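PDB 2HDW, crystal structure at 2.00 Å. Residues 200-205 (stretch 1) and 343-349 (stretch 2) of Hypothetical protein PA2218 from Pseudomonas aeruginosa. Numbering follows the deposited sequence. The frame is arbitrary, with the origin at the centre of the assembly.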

# COMPACT_ATOMS: atom_id res chain seq x y z
N THR A 200 -2.15 9.97 1.59
CA THR A 200 -1.01 9.07 1.56
C THR A 200 -0.39 9.15 2.95
O THR A 200 -0.40 10.22 3.57
CB THR A 200 0.06 9.47 0.51
OG1 THR A 200 0.53 10.80 0.78
CG2 THR A 200 -0.52 9.39 -0.89
N SER A 201 0.13 8.04 3.44
CA SER A 201 0.76 8.03 4.76
C SER A 201 2.19 7.52 4.67
O SER A 201 2.42 6.41 4.18
CB SER A 201 -0.06 7.16 5.73
OG SER A 201 0.40 7.31 7.06
N THR A 202 3.14 8.33 5.12
CA THR A 202 4.56 7.97 5.11
C THR A 202 4.92 7.21 3.82
O THR A 202 5.52 6.13 3.84
CB THR A 202 4.92 7.15 6.40
OG1 THR A 202 6.35 7.06 6.53
CG2 THR A 202 4.33 5.73 6.34
N MET A 203 4.57 7.83 2.69
CA MET A 203 4.76 7.24 1.37
C MET A 203 6.17 7.10 0.83
O MET A 203 7.12 7.76 1.26
CB MET A 203 3.93 8.01 0.32
CG MET A 203 4.56 9.34 -0.16
SD MET A 203 3.73 10.15 -1.60
CE MET A 203 4.50 9.30 -2.99
N TYR A 204 6.27 6.21 -0.17
CA TYR A 204 7.48 5.93 -0.93
C TYR A 204 6.96 5.97 -2.36
O TYR A 204 5.77 5.72 -2.59
CB TYR A 204 7.97 4.49 -0.72
CG TYR A 204 9.08 4.24 0.27
CD1 TYR A 204 8.90 4.49 1.63
CD2 TYR A 204 10.26 3.60 -0.13
CE1 TYR A 204 9.86 4.09 2.57
CE2 TYR A 204 11.22 3.21 0.80
CZ TYR A 204 11.01 3.45 2.14
OH TYR A 204 11.92 3.00 3.08
N ASP A 205 7.82 6.29 -3.31
CA ASP A 205 7.45 6.22 -4.72
C ASP A 205 8.34 5.02 -5.04
O ASP A 205 9.55 5.18 -5.18
CB ASP A 205 7.92 7.45 -5.51
CG ASP A 205 7.85 7.24 -7.02
OD1 ASP A 205 7.91 6.07 -7.45
OD2 ASP A 205 7.76 8.23 -7.77
N SER A 343 8.64 8.91 13.23
CA SER A 343 9.53 8.18 12.33
C SER A 343 8.65 7.60 11.23
O SER A 343 7.46 7.90 11.16
CB SER A 343 10.21 7.04 13.07
OG SER A 343 9.26 6.03 13.38
N HIS A 344 9.24 6.76 10.39
CA HIS A 344 8.50 6.13 9.31
C HIS A 344 7.54 5.08 9.86
O HIS A 344 6.32 5.16 9.65
CB HIS A 344 9.47 5.48 8.31
CG HIS A 344 8.78 4.83 7.14
ND1 HIS A 344 8.18 3.59 7.22
CD2 HIS A 344 8.54 5.28 5.89
CE1 HIS A 344 7.61 3.31 6.07
NE2 HIS A 344 7.81 4.32 5.24
N VAL A 345 8.08 4.09 10.58
CA VAL A 345 7.25 3.03 11.13
C VAL A 345 6.23 3.54 12.15
O VAL A 345 5.26 2.86 12.44
CB VAL A 345 8.12 1.91 11.76
CG1 VAL A 345 7.25 0.87 12.42
CG2 VAL A 345 8.97 1.25 10.67
N ASP A 346 6.44 4.74 12.69
CA ASP A 346 5.48 5.29 13.64
C ASP A 346 4.09 5.39 13.03
O ASP A 346 3.08 5.18 13.71
CB ASP A 346 5.87 6.70 14.10
CG ASP A 346 6.85 6.69 15.25
OD1 ASP A 346 6.95 5.67 15.97
OD2 ASP A 346 7.51 7.73 15.45
N LEU A 347 4.02 5.73 11.74
CA LEU A 347 2.73 5.87 11.07
C LEU A 347 2.16 4.55 10.57
O LEU A 347 1.20 4.53 9.80
CB LEU A 347 2.83 6.89 9.92
CG LEU A 347 2.56 8.36 10.29
CD1 LEU A 347 3.47 8.79 11.43
CD2 LEU A 347 2.77 9.25 9.08
N TYR A 348 2.75 3.45 11.01
CA TYR A 348 2.29 2.11 10.63
C TYR A 348 1.21 1.67 11.63
O TYR A 348 0.13 1.23 11.24
CB TYR A 348 3.44 1.10 10.70
CG TYR A 348 4.24 0.91 9.42
CD1 TYR A 348 4.25 1.88 8.41
CD2 TYR A 348 5.02 -0.23 9.24
CE1 TYR A 348 5.02 1.71 7.26
CE2 TYR A 348 5.80 -0.41 8.09
CZ TYR A 348 5.79 0.57 7.11
OH TYR A 348 6.56 0.41 5.98
N ASP A 349 1.52 1.81 12.92
CA ASP A 349 0.60 1.36 13.96
C ASP A 349 0.47 2.21 15.22
O ASP A 349 -0.26 1.84 16.13
CB ASP A 349 0.99 -0.06 14.38
CG ASP A 349 2.40 -0.12 14.97
OD1 ASP A 349 3.14 0.87 14.83
OD2 ASP A 349 2.76 -1.16 15.58
O HOH W 1 6.42 8.85 8.71

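The contact between these two stretches is a small, mostly buried packing interface, centred on Thr 202 and supplemented by one bridging water, in which no direct hydrogen bond is clearly established. Touching residues are at least 140 positions apart in sequence, and together the two stretches bury 275 Å² of surface, of which Thr 202 contributes the largest share.

The backbones come nearest at Thr 202 and His 344, whose CA atoms are 6.0 Å apart. Thr 202 follows directly on the strand residues Thr 200 and Ser 201, and its positive phi and psi (39°/53°) mark a sharp change from their extended conformation. Its CA-to-CB bond points toward the second stretch. That stretch is a turn leading into a weakly bonded helix, and it is braced internally: Ser 343 N donates to Asp 346 OD2 (2.8 Å, 173°), while Asp 346 N donates to Ser 343 OG (3.2 Å, 140°), a capping bond. Leu 347 N to His 344 O (3.2 Å) adds a backbone link.

Thr 202 CG2 sits over the face of the His 344 ring, 4.1 Å from its centroid and 19° off the normal, a CH-pi arrangement. Thr 202 CG2 also meets the edge of the Tyr 348 ring, 4.2 Å from Tyr 348 CE1. Leu 347 CD2 packs against Thr 202 CB at 4.0 Å, a van der Waals contact between carbons, and reaches Ser 201 OG at 3.7 Å; that hydroxyl finds its hydrogen bond elsewhere in the structure. The Tyr 204 and His 344 rings form an oblique pair, with centroids 5.5 Å apart and planes at 88°.

Water 1 supplies a polar link, its oxygen lying 2.8 Å from Thr 202 OG1 and donating to Ser 343 O, also at 2.8 Å. It thus joins a side-chain hydroxyl of one stretch to a backbone carbonyl of the other.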